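Local structure of nuclear hormone receptor HR38 (1PDU) at residues A[14-19]-A[149-154]; A[50-55]-A[217-222]; A[55-60]-A[232-237]; A[142-147]-A[199-204]. The protein is an orphan nuclear receptor that mediates an atypical ecdysteroid signalling pathway in Drosophila. All blocks are in the same frame, centred on the assembly; numbering follows the deposited sequence.

Interaction 1 of 4, residues A[14-19]-A[149-154]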
loop_
_atom_site.group_PDB
_atom_site.type_symbol
_atom_site.label_atom_id
_atom_site.label_comp_id
_atom_site.label_asym_id
_atom_site.label_seq_id
_atom_site.Cartn_x
_atom_site.Cartn_y
_atom_site.Cartn_z
ATOM N N SER A 14 -11.448 6.316 19.046
ATOM C CA SER A 14 -11.974 5.161 18.332
ATOM C C SER A 14 -10.960 4.573 17.348
ATOM O O SER A 14 -10.045 5.256 16.868
ATOM C CB SER A 14 -13.239 5.541 17.564
ATOM O OG SER A 14 -12.935 6.395 16.471
ATOM N N LEU A 15 -11.142 3.293 17.051
ATOM C CA LEU A 15 -10.267 2.594 16.133
ATOM C C LEU A 15 -10.187 3.293 14.773
ATOM O O LEU A 15 -9.092 3.530 14.260
ATOM C CB LEU A 15 -10.753 1.157 15.960
ATOM C CG LEU A 15 -10.013 0.286 14.945
ATOM C CD1 LEU A 15 -8.519 0.295 15.222
ATOM C CD2 LEU A 15 -10.576 -1.126 15.009
ATOM N N ILE A 16 -11.333 3.646 14.198
ATOM C CA ILE A 16 -11.320 4.288 12.895
ATOM C C ILE A 16 -10.631 5.653 12.915
ATOM O O ILE A 16 -9.981 6.030 11.949
ATOM C CB ILE A 16 -12.754 4.396 12.298
ATOM C CG1 ILE A 16 -12.676 4.886 10.848
ATOM C CG2 ILE A 16 -13.622 5.323 13.138
ATOM C CD1 ILE A 16 -13.994 4.775 10.091
ATOM N N THR A 17 -10.754 6.395 14.010
ATOM C CA THR A 17 -10.086 7.693 14.087
ATOM C C THR A 17 -8.586 7.453 14.294
ATOM O O THR A 17 -7.751 8.228 13.845
ATOM C CB THR A 17 -10.656 8.578 15.243
ATOM O OG1 THR A 17 -11.980 9.013 14.910
ATOM C CG2 THR A 17 -9.783 9.806 15.470
ATOM N N ALA A 18 -8.238 6.368 14.967
ATOM C CA ALA A 18 -6.825 6.082 15.182
ATOM C C ALA A 18 -6.217 5.725 13.821
ATOM O O ALA A 18 -5.090 6.126 13.492
ATOM C CB ALA A 18 -6.659 4.915 16.166
ATOM N N LEU A 19 -6.980 4.978 13.029
ATOM C CA LEU A 19 -6.517 4.571 11.720
ATOM C C LEU A 19 -6.381 5.762 10.790
ATOM O O LEU A 19 -5.350 5.929 10.150
ATOM C CB LEU A 19 -7.454 3.520 11.119
ATOM C CG LEU A 19 -7.438 2.133 11.776
ATOM C CD1 LEU A 19 -8.248 1.163 10.948
ATOM C CD2 LEU A 19 -6.002 1.625 11.906
ATOM N N PHE A 149 -10.700 4.196 3.449
ATOM C CA PHE A 149 -9.405 3.796 2.916
ATOM C C PHE A 149 -8.451 3.333 4.007
ATOM O O PHE A 149 -7.752 2.326 3.843
ATOM C CB PHE A 149 -8.748 4.933 2.144
ATOM C CG PHE A 149 -7.454 4.540 1.511
ATOM C CD1 PHE A 149 -7.428 3.589 0.493
ATOM C CD2 PHE A 149 -6.251 5.054 1.981
ATOM C CE1 PHE A 149 -6.215 3.155 -0.042
ATOM C CE2 PHE A 149 -5.040 4.630 1.456
ATOM C CZ PHE A 149 -5.014 3.680 0.448
ATOM N N ALA A 150 -8.418 4.078 5.109
ATOM C CA ALA A 150 -7.548 3.743 6.224
ATOM C C ALA A 150 -7.855 2.313 6.683
ATOM O O ALA A 150 -6.937 1.530 6.960
ATOM C CB ALA A 150 -7.746 4.737 7.370
ATOM N N CYS A 151 -9.143 1.972 6.742
ATOM C CA CYS A 151 -9.551 0.631 7.142
ATOM C C CYS A 151 -9.100 -0.370 6.088
ATOM O O CYS A 151 -8.632 -1.459 6.414
ATOM C CB CYS A 151 -11.070 0.552 7.314
ATOM S SG CYS A 151 -11.700 1.510 8.701
ATOM N N LEU A 152 -9.235 0.006 4.822
ATOM C CA LEU A 152 -8.831 -0.862 3.724
ATOM C C LEU A 152 -7.330 -1.185 3.841
ATOM O O LEU A 152 -6.899 -2.317 3.594
ATOM C CB LEU A 152 -9.142 -0.165 2.399
ATOM C CG LEU A 152 -10.614 -0.088 1.984
ATOM C CD1 LEU A 152 -10.724 0.432 0.553
ATOM C CD2 LEU A 152 -11.247 -1.467 2.107
ATOM N N CYS A 153 -6.538 -0.198 4.245
ATOM C CA CYS A 153 -5.105 -0.404 4.422
ATOM C C CYS A 153 -4.832 -1.338 5.591
ATOM O O CYS A 153 -4.067 -2.287 5.467
ATOM C CB CYS A 153 -4.396 0.919 4.684
ATOM S SG CYS A 153 -4.270 1.976 3.250
ATOM N N ALA A 154 -5.455 -1.056 6.731
ATOM C CA ALA A 154 -5.257 -1.875 7.915
ATOM C C ALA A 154 -5.690 -3.303 7.625
ATOM O O ALA A 154 -5.129 -4.253 8.178
ATOM C CB ALA A 154 -6.041 -1.305 9.086
#

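Interaction 2 of 4, residues A[50-55]-A[217-222]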
loop_
_atom_site.group_PDB
_atom_site.type_symbol
_atom_site.label_atom_id
_atom_site.label_comp_id
_atom_site.label_asym_id
_atom_site.label_seq_id
_atom_site.Cartn_x
_atom_site.Cartn_y
_atom_site.Cartn_z
ATOM N N GLN A 50 18.391 1.176 -9.065
ATOM C CA GLN A 50 18.830 1.704 -7.782
ATOM C C GLN A 50 17.712 2.583 -7.213
ATOM O O GLN A 50 17.260 2.386 -6.085
ATOM C CB GLN A 50 20.107 2.526 -7.999
ATOM C CG GLN A 50 20.513 3.455 -6.859
ATOM C CD GLN A 50 20.670 2.733 -5.541
ATOM O OE1 GLN A 50 21.097 1.579 -5.506
ATOM N NE2 GLN A 50 20.339 3.414 -4.443
ATOM N N GLN A 51 17.267 3.539 -8.024
ATOM C CA GLN A 51 16.210 4.474 -7.655
ATOM C C GLN A 51 14.911 3.784 -7.270
ATOM O O GLN A 51 14.233 4.201 -6.327
ATOM C CB GLN A 51 15.951 5.436 -8.814
ATOM C CG GLN A 51 14.592 6.130 -8.772
ATOM C CD GLN A 51 14.437 7.163 -9.876
ATOM O OE1 GLN A 51 14.936 8.288 -9.771
ATOM N NE2 GLN A 51 13.754 6.779 -10.951
ATOM N N PHE A 52 14.568 2.733 -8.008
ATOM C CA PHE A 52 13.351 1.978 -7.751
ATOM C C PHE A 52 13.426 1.299 -6.385
ATOM O O PHE A 52 12.500 1.380 -5.586
ATOM C CB PHE A 52 13.145 0.930 -8.852
ATOM C CG PHE A 52 12.002 -0.004 -8.590
ATOM C CD1 PHE A 52 10.687 0.439 -8.703
ATOM C CD2 PHE A 52 12.242 -1.294 -8.147
ATOM C CE1 PHE A 52 9.615 -0.394 -8.365
ATOM C CE2 PHE A 52 11.191 -2.139 -7.805
ATOM C CZ PHE A 52 9.867 -1.687 -7.912
ATOM N N TYR A 53 14.534 0.628 -6.111
ATOM C CA TYR A 53 14.675 -0.040 -4.829
ATOM C C TYR A 53 14.546 0.964 -3.687
ATOM O O TYR A 53 13.816 0.736 -2.721
ATOM C CB TYR A 53 16.027 -0.766 -4.744
ATOM C CG TYR A 53 16.076 -2.067 -5.519
ATOM C CD1 TYR A 53 14.902 -2.757 -5.834
ATOM C CD2 TYR A 53 17.293 -2.618 -5.927
ATOM C CE1 TYR A 53 14.934 -3.958 -6.541
ATOM C CE2 TYR A 53 17.341 -3.828 -6.635
ATOM C CZ TYR A 53 16.152 -4.489 -6.939
ATOM O OH TYR A 53 16.166 -5.672 -7.650
ATOM N N GLN A 54 15.265 2.075 -3.823
ATOM C CA GLN A 54 15.288 3.147 -2.836
ATOM C C GLN A 54 13.883 3.669 -2.576
ATOM O O GLN A 54 13.459 3.819 -1.434
ATOM C CB GLN A 54 16.162 4.290 -3.350
ATOM C CG GLN A 54 16.482 5.332 -2.303
ATOM C CD GLN A 54 17.158 4.705 -1.105
ATOM O OE1 GLN A 54 18.186 4.021 -1.240
ATOM N NE2 GLN A 54 16.584 4.921 0.079
ATOM N N LEU A 55 13.184 3.952 -3.668
ATOM C CA LEU A 55 11.821 4.451 -3.646
ATOM C C LEU A 55 10.917 3.464 -2.918
ATOM O O LEU A 55 10.144 3.836 -2.035
ATOM C CB LEU A 55 11.342 4.639 -5.083
ATOM C CG LEU A 55 9.879 4.993 -5.299
ATOM C CD1 LEU A 55 9.598 6.351 -4.668
ATOM C CD2 LEU A 55 9.587 5.019 -6.793
ATOM N N GLN A 217 6.635 -10.363 -9.834
ATOM C CA GLN A 217 7.194 -10.848 -11.086
ATOM C C GLN A 217 8.175 -9.830 -11.624
ATOM O O GLN A 217 9.292 -10.173 -12.019
ATOM C CB GLN A 217 6.080 -11.084 -12.107
ATOM C CG GLN A 217 5.326 -12.398 -11.918
ATOM C CD GLN A 217 3.881 -12.327 -12.390
ATOM O OE1 GLN A 217 3.568 -11.683 -13.399
ATOM N NE2 GLN A 217 2.991 -12.997 -11.667
ATOM N N ARG A 218 7.766 -8.567 -11.616
ATOM C CA ARG A 218 8.632 -7.526 -12.133
ATOM C C ARG A 218 9.833 -7.317 -11.227
ATOM O O ARG A 218 10.943 -7.097 -11.696
ATOM C CB ARG A 218 7.863 -6.214 -12.302
ATOM C CG ARG A 218 8.362 -5.371 -13.477
ATOM C CD ARG A 218 9.846 -5.107 -13.384
ATOM N NE ARG A 218 10.323 -4.086 -14.311
ATOM C CZ ARG A 218 10.450 -4.248 -15.625
ATOM N NH1 ARG A 218 10.128 -5.402 -16.207
ATOM N NH2 ARG A 218 10.937 -3.254 -16.353
ATOM N N ILE A 219 9.620 -7.387 -9.924
ATOM C CA ILE A 219 10.730 -7.201 -9.008
ATOM C C ILE A 219 11.668 -8.401 -9.112
ATOM O O ILE A 219 12.885 -8.264 -9.001
ATOM C CB ILE A 219 10.226 -7.029 -7.564
ATOM C CG1 ILE A 219 9.322 -5.789 -7.494
ATOM C CG2 ILE A 219 11.404 -6.897 -6.611
ATOM C CD1 ILE A 219 8.629 -5.574 -6.156
ATOM N N PHE A 220 11.109 -9.578 -9.354
ATOM C CA PHE A 220 11.949 -10.756 -9.472
ATOM C C PHE A 220 12.797 -10.637 -10.719
ATOM O O PHE A 220 13.954 -11.048 -10.737
ATOM C CB PHE A 220 11.127 -12.027 -9.556
ATOM C CG PHE A 220 11.962 -13.257 -9.562
ATOM C CD1 PHE A 220 12.537 -13.721 -8.382
ATOM C CD2 PHE A 220 12.207 -13.944 -10.748
ATOM C CE1 PHE A 220 13.342 -14.852 -8.378
ATOM C CE2 PHE A 220 13.009 -15.073 -10.752
ATOM C CZ PHE A 220 13.578 -15.526 -9.560
ATOM N N TYR A 221 12.212 -10.076 -11.770
ATOM C CA TYR A 221 12.945 -9.881 -13.007
ATOM C C TYR A 221 14.146 -8.972 -12.737
ATOM O O TYR A 221 15.266 -9.288 -13.130
ATOM C CB TYR A 221 12.044 -9.253 -14.062
ATOM C CG TYR A 221 12.794 -8.785 -15.284
ATOM C CD1 TYR A 221 13.266 -7.475 -15.378
ATOM C CD2 TYR A 221 13.058 -9.659 -16.340
ATOM C CE1 TYR A 221 13.980 -7.042 -16.491
ATOM C CE2 TYR A 221 13.778 -9.241 -17.460
ATOM C CZ TYR A 221 14.236 -7.927 -17.531
ATOM O OH TYR A 221 14.946 -7.499 -18.638
ATOM N N LEU A 222 13.914 -7.850 -12.055
ATOM C CA LEU A 222 14.994 -6.918 -11.734
ATOM C C LEU A 222 16.075 -7.584 -10.893
ATOM O O LEU A 222 17.255 -7.312 -11.068
ATOM C CB LEU A 222 14.456 -5.706 -10.968
ATOM C CG LEU A 222 13.421 -4.864 -11.714
ATOM C CD1 LEU A 222 13.022 -3.668 -10.839
ATOM C CD2 LEU A 222 14.003 -4.400 -13.049
#

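Interaction 3 of 4, residues A[55-60]-A[232-237]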
loop_
_atom_site.group_PDB
_atom_site.type_symbol
_atom_site.label_atom_id
_atom_site.label_comp_id
_atom_site.label_asym_id
_atom_site.label_seq_id
_atom_site.Cartn_x
_atom_site.Cartn_y
_atom_site.Cartn_z
ATOM N N LEU A 55 13.184 3.952 -3.668
ATOM C CA LEU A 55 11.821 4.451 -3.646
ATOM C C LEU A 55 10.917 3.464 -2.918
ATOM O O LEU A 55 10.144 3.836 -2.035
ATOM C CB LEU A 55 11.342 4.639 -5.083
ATOM C CG LEU A 55 9.879 4.993 -5.299
ATOM C CD1 LEU A 55 9.598 6.351 -4.668
ATOM C CD2 LEU A 55 9.587 5.019 -6.793
ATOM N N LEU A 56 11.030 2.197 -3.291
ATOM C CA LEU A 56 10.228 1.157 -2.681
ATOM C C LEU A 56 10.549 0.960 -1.189
ATOM O O LEU A 56 9.643 0.998 -0.351
ATOM C CB LEU A 56 10.418 -0.147 -3.459
ATOM C CG LEU A 56 9.514 -1.348 -3.171
ATOM C CD1 LEU A 56 8.100 -0.903 -2.802
ATOM C CD2 LEU A 56 9.490 -2.240 -4.408
ATOM N N THR A 57 11.825 0.783 -0.847
ATOM C CA THR A 57 12.195 0.562 0.554
ATOM C C THR A 57 11.863 1.703 1.507
ATOM O O THR A 57 11.356 1.465 2.600
ATOM C CB THR A 57 13.710 0.212 0.736
ATOM O OG1 THR A 57 14.523 1.202 0.098
ATOM C CG2 THR A 57 14.021 -1.145 0.149
ATOM N N SER A 58 12.137 2.938 1.109
ATOM C CA SER A 58 11.848 4.057 1.997
ATOM C C SER A 58 10.353 4.291 2.145
ATOM O O SER A 58 9.907 4.800 3.175
ATOM C CB SER A 58 12.533 5.331 1.510
ATOM O OG SER A 58 12.034 5.714 0.248
ATOM N N SER A 59 9.574 3.923 1.127
ATOM C CA SER A 59 8.126 4.086 1.213
ATOM C C SER A 59 7.595 3.033 2.181
ATOM O O SER A 59 6.683 3.284 2.960
ATOM C CB SER A 59 7.467 3.906 -0.158
ATOM O OG SER A 59 7.780 4.990 -1.015
ATOM N N VAL A 60 8.187 1.847 2.129
ATOM C CA VAL A 60 7.770 0.778 3.013
ATOM C C VAL A 60 8.113 1.158 4.451
ATOM O O VAL A 60 7.390 0.802 5.374
ATOM C CB VAL A 60 8.430 -0.558 2.598
ATOM C CG1 VAL A 60 8.217 -1.625 3.670
ATOM C CG2 VAL A 60 7.815 -1.021 1.277
ATOM N N ALA A 232 17.235 -5.968 1.787
ATOM C CA ALA A 232 16.567 -7.021 2.553
ATOM C C ALA A 232 15.048 -6.851 2.488
ATOM O O ALA A 232 14.299 -7.817 2.312
ATOM C CB ALA A 232 17.035 -6.983 4.002
ATOM N N LEU A 233 14.605 -5.609 2.631
ATOM C CA LEU A 233 13.189 -5.283 2.592
ATOM C C LEU A 233 12.553 -5.844 1.319
ATOM O O LEU A 233 11.439 -6.375 1.349
ATOM C CB LEU A 233 13.014 -3.764 2.657
ATOM C CG LEU A 233 11.657 -3.212 3.092
ATOM C CD1 LEU A 233 11.247 -3.843 4.411
ATOM C CD2 LEU A 233 11.748 -1.702 3.249
ATOM N N ILE A 234 13.266 -5.734 0.202
ATOM C CA ILE A 234 12.763 -6.249 -1.064
ATOM C C ILE A 234 12.784 -7.775 -1.070
ATOM O O ILE A 234 11.911 -8.409 -1.655
ATOM C CB ILE A 234 13.589 -5.714 -2.255
ATOM C CG1 ILE A 234 13.373 -4.209 -2.400
ATOM C CG2 ILE A 234 13.172 -6.398 -3.536
ATOM C CD1 ILE A 234 11.947 -3.827 -2.719
ATOM N N GLU A 235 13.784 -8.362 -0.421
ATOM C CA GLU A 235 13.889 -9.820 -0.344
ATOM C C GLU A 235 12.793 -10.384 0.556
ATOM O O GLU A 235 12.346 -11.522 0.368
ATOM C CB GLU A 235 15.247 -10.231 0.222
ATOM C CG GLU A 235 16.421 -10.012 -0.711
ATOM C CD GLU A 235 16.552 -11.111 -1.738
ATOM O OE1 GLU A 235 15.693 -12.025 -1.743
ATOM O OE2 GLU A 235 17.516 -11.058 -2.535
ATOM N N ASN A 236 12.376 -9.596 1.546
ATOM C CA ASN A 236 11.327 -10.031 2.463
ATOM C C ASN A 236 10.010 -10.237 1.712
ATOM O O ASN A 236 9.212 -11.103 2.076
ATOM C CB ASN A 236 11.106 -9.007 3.584
ATOM C CG ASN A 236 12.323 -8.842 4.484
ATOM O OD1 ASN A 236 13.203 -9.708 4.531
ATOM N ND2 ASN A 236 12.367 -7.727 5.222
ATOM N N MET A 237 9.791 -9.441 0.666
ATOM C CA MET A 237 8.571 -9.535 -0.131
ATOM C C MET A 237 8.460 -10.896 -0.784
ATOM O O MET A 237 7.367 -11.343 -1.110
ATOM C CB MET A 237 8.557 -8.474 -1.229
ATOM C CG MET A 237 8.730 -7.062 -0.738
ATOM S SD MET A 237 8.744 -5.917 -2.096
ATOM C CE MET A 237 8.257 -4.486 -1.277
#

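Interaction 4 of 4, residues A[142-147]-A[199-204]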
loop_
_atom_site.group_PDB
_atom_site.type_symbol
_atom_site.label_atom_id
_atom_site.label_comp_id
_atom_site.label_asym_id
_atom_site.label_seq_id
_atom_site.Cartn_x
_atom_site.Cartn_y
_atom_site.Cartn_z
ATOM N N LEU A 142 -15.365 3.804 -7.418
ATOM C CA LEU A 142 -16.146 3.371 -6.276
ATOM C C LEU A 142 -16.253 4.498 -5.250
ATOM O O LEU A 142 -17.179 4.524 -4.436
ATOM C CB LEU A 142 -15.484 2.161 -5.629
ATOM C CG LEU A 142 -16.112 1.684 -4.323
ATOM C CD1 LEU A 142 -17.559 1.315 -4.583
ATOM C CD2 LEU A 142 -15.344 0.493 -3.771
ATOM N N GLU A 143 -15.306 5.431 -5.301
ATOM C CA GLU A 143 -15.266 6.550 -4.364
ATOM C C GLU A 143 -15.130 6.034 -2.935
ATOM O O GLU A 143 -16.097 5.559 -2.329
ATOM C CB GLU A 143 -16.521 7.416 -4.491
ATOM C CG GLU A 143 -16.584 8.214 -5.785
ATOM C CD GLU A 143 -17.895 8.981 -5.943
ATOM O OE1 GLU A 143 -18.005 9.783 -6.899
ATOM O OE2 GLU A 143 -18.815 8.775 -5.115
ATOM N N ILE A 144 -13.909 6.130 -2.416
ATOM C CA ILE A 144 -13.591 5.683 -1.071
ATOM C C ILE A 144 -13.085 6.878 -0.265
ATOM O O ILE A 144 -12.091 7.502 -0.637
ATOM C CB ILE A 144 -12.503 4.576 -1.118
ATOM C CG1 ILE A 144 -13.016 3.387 -1.943
ATOM C CG2 ILE A 144 -12.126 4.137 0.297
ATOM C CD1 ILE A 144 -11.964 2.336 -2.255
ATOM N N ASP A 145 -13.777 7.211 0.825
ATOM C CA ASP A 145 -13.341 8.332 1.655
ATOM C C ASP A 145 -12.122 7.918 2.486
ATOM O O ASP A 145 -11.793 6.727 2.577
ATOM C CB ASP A 145 -14.479 8.838 2.565
ATOM C CG ASP A 145 -15.105 7.737 3.411
ATOM O OD1 ASP A 145 -14.389 6.811 3.858
ATOM O OD2 ASP A 145 -16.327 7.814 3.646
ATOM N N ILE A 146 -11.454 8.900 3.086
ATOM C CA ILE A 146 -10.256 8.637 3.864
ATOM C C ILE A 146 -10.444 7.630 5.000
ATOM O O ILE A 146 -9.564 6.808 5.253
ATOM C CB ILE A 146 -9.651 9.963 4.396
ATOM C CG1 ILE A 146 -8.181 9.738 4.740
ATOM C CG2 ILE A 146 -10.426 10.475 5.613
ATOM C CD1 ILE A 146 -7.406 11.024 4.967
ATOM N N SER A 147 -11.596 7.663 5.659
ATOM C CA SER A 147 -11.868 6.729 6.751
ATOM C C SER A 147 -11.981 5.290 6.239
ATOM O O SER A 147 -11.492 4.349 6.866
ATOM C CB SER A 147 -13.180 7.086 7.463
ATOM O OG SER A 147 -13.159 8.401 7.979
ATOM N N SER A 199 -19.605 -4.445 0.150
ATOM C CA SER A 199 -19.075 -5.622 -0.541
ATOM C C SER A 199 -18.115 -5.238 -1.653
ATOM O O SER A 199 -17.100 -5.901 -1.862
ATOM C CB SER A 199 -20.215 -6.461 -1.114
ATOM N N ARG A 200 -18.445 -4.172 -2.375
ATOM C CA ARG A 200 -17.608 -3.704 -3.464
ATOM C C ARG A 200 -16.288 -3.171 -2.912
ATOM O O ARG A 200 -15.248 -3.245 -3.569
ATOM C CB ARG A 200 -18.341 -2.615 -4.245
ATOM C CG ARG A 200 -19.525 -3.146 -5.043
ATOM C CD ARG A 200 -20.413 -2.035 -5.563
ATOM N NE ARG A 200 -19.715 -1.140 -6.479
ATOM C CZ ARG A 200 -20.256 -0.039 -6.994
ATOM N NH1 ARG A 200 -21.501 0.298 -6.675
ATOM N NH2 ARG A 200 -19.557 0.725 -7.825
ATOM N N LEU A 201 -16.343 -2.648 -1.692
ATOM C CA LEU A 201 -15.168 -2.106 -1.036
ATOM C C LEU A 201 -14.176 -3.224 -0.748
ATOM O O LEU A 201 -13.055 -3.212 -1.250
ATOM C CB LEU A 201 -15.570 -1.414 0.269
ATOM C CG LEU A 201 -14.548 -0.479 0.921
ATOM C CD1 LEU A 201 -14.084 0.567 -0.083
ATOM C CD2 LEU A 201 -15.185 0.191 2.130
ATOM N N LEU A 202 -14.597 -4.195 0.055
ATOM C CA LEU A 202 -13.738 -5.319 0.403
ATOM C C LEU A 202 -13.279 -6.093 -0.830
ATOM O O LEU A 202 -12.198 -6.696 -0.831
ATOM C CB LEU A 202 -14.471 -6.258 1.356
ATOM C CG LEU A 202 -14.868 -5.625 2.691
ATOM C CD1 LEU A 202 -15.493 -6.691 3.590
ATOM C CD2 LEU A 202 -13.643 -5.026 3.363
ATOM N N GLY A 203 -14.105 -6.064 -1.874
ATOM C CA GLY A 203 -13.791 -6.762 -3.109
ATOM C C GLY A 203 -12.578 -6.188 -3.810
ATOM O O GLY A 203 -12.102 -6.738 -4.805
ATOM N N LYS A 204 -12.076 -5.070 -3.298
ATOM C CA LYS A 204 -10.898 -4.440 -3.877
ATOM C C LYS A 204 -9.609 -5.085 -3.369
ATOM O O LYS A 204 -8.573 -4.992 -4.021
ATOM C CB LYS A 204 -10.898 -2.941 -3.567
ATOM C CG LYS A 204 -11.902 -2.166 -4.406
ATOM C CD LYS A 204 -11.586 -2.360 -5.884
ATOM C CE LYS A 204 -12.729 -1.915 -6.765
ATOM N NZ LYS A 204 -13.074 -0.498 -6.501
#

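Interaction 1 of 4, residues A[14-19]-A[149-154]
Leu19 reaches the helix of residues 149-154 at three points, touching Ala150, Cys151 and Ala154. Its CB meets Ala150 CB at 4.0 Å near the backbone, while its branch tip goes further along the partner helix. There Leu19 CD1 lies 3.8 Å from Ala154 CB, and Leu19 CD2 also borders that methyl. The two alanines stand one helical turn apart and present only methyl groups, a shallow surface across which the leucine extends.

Cys151 adds the sulphur. Its SG lies 4.1 Å from Leu19 CD1 and again 4.1 Å from Ile16 CG1, one turn earlier on the first helix, so that a single atom touches both residues. No hydrogen bond crosses the contact; the packing is apolar throughout.

Behind this shell, the start of the first helix is capped by Ser14, whose OG accepts from Thr17 N at 3.3 Å. The two helical segments run nearly perpendicular, at 87°, with their axes 9.3 Å apart, which confines the contact to a few residues at the crossing.

Helix 167-187 contributes to the same layer, with His184 touching Ile16, Leu181 touching Cys151 and Ile177 touching Ala154. Ile70 also borders Leu19. The crossing thus joins the N-terminal helix 15-25 to helix 146-157 of the ligand-binding domain's helical sandwich.

Interaction 2 of 4, residues A[50-55]-A[217-222]
Phe52 and Leu222 cross at about a right angle, and the side chains of Phe52 and Ile219 cross likewise, so that one aromatic side chain meets two aliphatic ones from successive turns of the opposite helix. Leu222 CD1 approaches the ring obliquely, 3.7 Å from Phe52 CD2 and 3.9 Å from Phe52 CE2. Ile219 comes in at the rim instead: its CG1 lies near the ring plane, 4.1 Å from Phe52 CE2. The CB of Phe52 points toward the partner helix, and CG, anti to the backbone N (chi1 173°), follows on from there.

Tyr53 has a different orientation. Its first bond does not point at helix 204-225, but the phenol is long enough to reach it, and it slides past Leu222 in the opposite direction. The contact is made by the hydroxyl, which lies 3.7 Å from Leu222 CB. Tyr53 OH is buried here with no hydrogen-bond partner in the model, and it meets Leu222 by van der Waals contact. The axes of the two helical segments lie 12.1 Å apart, at an angle of 132° between their directions, a gap spanned by the two aromatic side chains.

Other elements close in around the pair. Phe125 meets the Phe52 ring edge-to-face, and Arg218 NE bonds to Ser124 O beside it. Ile234 touches both Tyr53 and Ile219, and Val228 and Pro231 border Tyr53. The contact thus joins helix 45-67 to helix 204-225 of the helical ligand-binding domain fold, beside the C-terminal helix 232-236.

Interaction 3 of 4, residues A[55-60]-A[232-237]
Leu56 makes the first contact with the C-terminal helix, where its CG and CD2 meet the tip of Ile234. The separation of Leu56 CD2 and Ile234 CD1, 3.4 Å, is tighter than usual for two carbons, and the two side chains cross obliquely. Leu56 also meets Met237 tip to tip, its CG lying 3.9 Å from Met237 CE at the end of an extended chain.

Thr57 comes next and receives Leu233. Leu233 CD2 lies 3.7 Å from Thr57 CB and just 3.3 Å from Thr57 O. Thr57 OG1 sits between the backbone N and the carbonyl carbon (chi1 53°), where it bonds mainly to Tyr53 O, with Gln54 O also near. This leaves CG2 of Thr57 anti to the carbonyl carbon, against Leu233 CB at 3.8 Å.

The OG of Ser59 bonds to Leu55 O at 2.8 Å, again within the helix. Val60 closes the row: its CG1 meets Leu233 CD2 at 3.6 Å, the two side chains tip to tip.

The hydroxyls of Thr57 and Ser59 thus bond to carbonyls of their own helix; no hydrogen bond crosses, and the side chains meet through carbon and methyl groups. As the last helix, 232-236 probably corresponds to the activation helix (helix 12) of nuclear receptors; its position against helix 45-67 is consistent with an active-like conformation, a seat that in this contact rests on hydrophobic packing.

Interaction 4 of 4, residues A[142-147]-A[199-204]
Arg200 lays one face of its guanidinium against Leu142, whose CD1 sits 3.5 Å above the plane, offset toward the rim and 3.8 Å from Arg200 NE. The two side chains cross obliquely.

The other branch of Leu142 turns to the helix itself. Leu142 CD2 lies 3.7 Å from Arg200 O, and 3.9 Å from Leu201 CD1. Lys204 slides past Leu142 in the opposite direction, its chain bent at chi2 and chi4, and brings NZ to 3.7 Å from Leu142 CD2. NZ also makes a weak hydrogen bond to Ser138 O.

Beyond Leu142 the chain leaves its helix: Glu143 has positive phi (60°), and Ile144 then turns its side chain back to the second segment. Ile144 CG1 and Ile144 CD1 each lie 3.5 Å from Leu201 CD1. Asp145 caps the next helix through OD1 and Ala148 N, and its OD2 bonds to His184 NE2 of helix 167-187.

The contact therefore joins the turn between helices 128-142 and 146-157 to helix 197-202 and to Lys204 just after it. Leu152 touches both Ile144 and Leu201, Leu181 of helix 167-187 borders Leu201, and Tyr197 borders Leu142 and Ile144.

In the fold
The four contacts form two groups on opposite sides of the chain's centre. Interactions 1 and 4 touch, both using helix 146-157, with Ile16 CD1 packed against Ser147 CB. Interactions 2 and 3 share helix 45-67 and Leu55, their centres 9 Å apart, and Ile219 joins them by packing on both Leu56 and Ile234. All four are largely buried, but interaction 4 reaches the surface through Arg200 and is the one with charged side chains at the interface. Interaction 2 relies on aromatic rings to span widely spaced helices, interaction 1 on larger side chains set on small residues of helix 146-157, and interaction 3 on aliphatic and thioether tips.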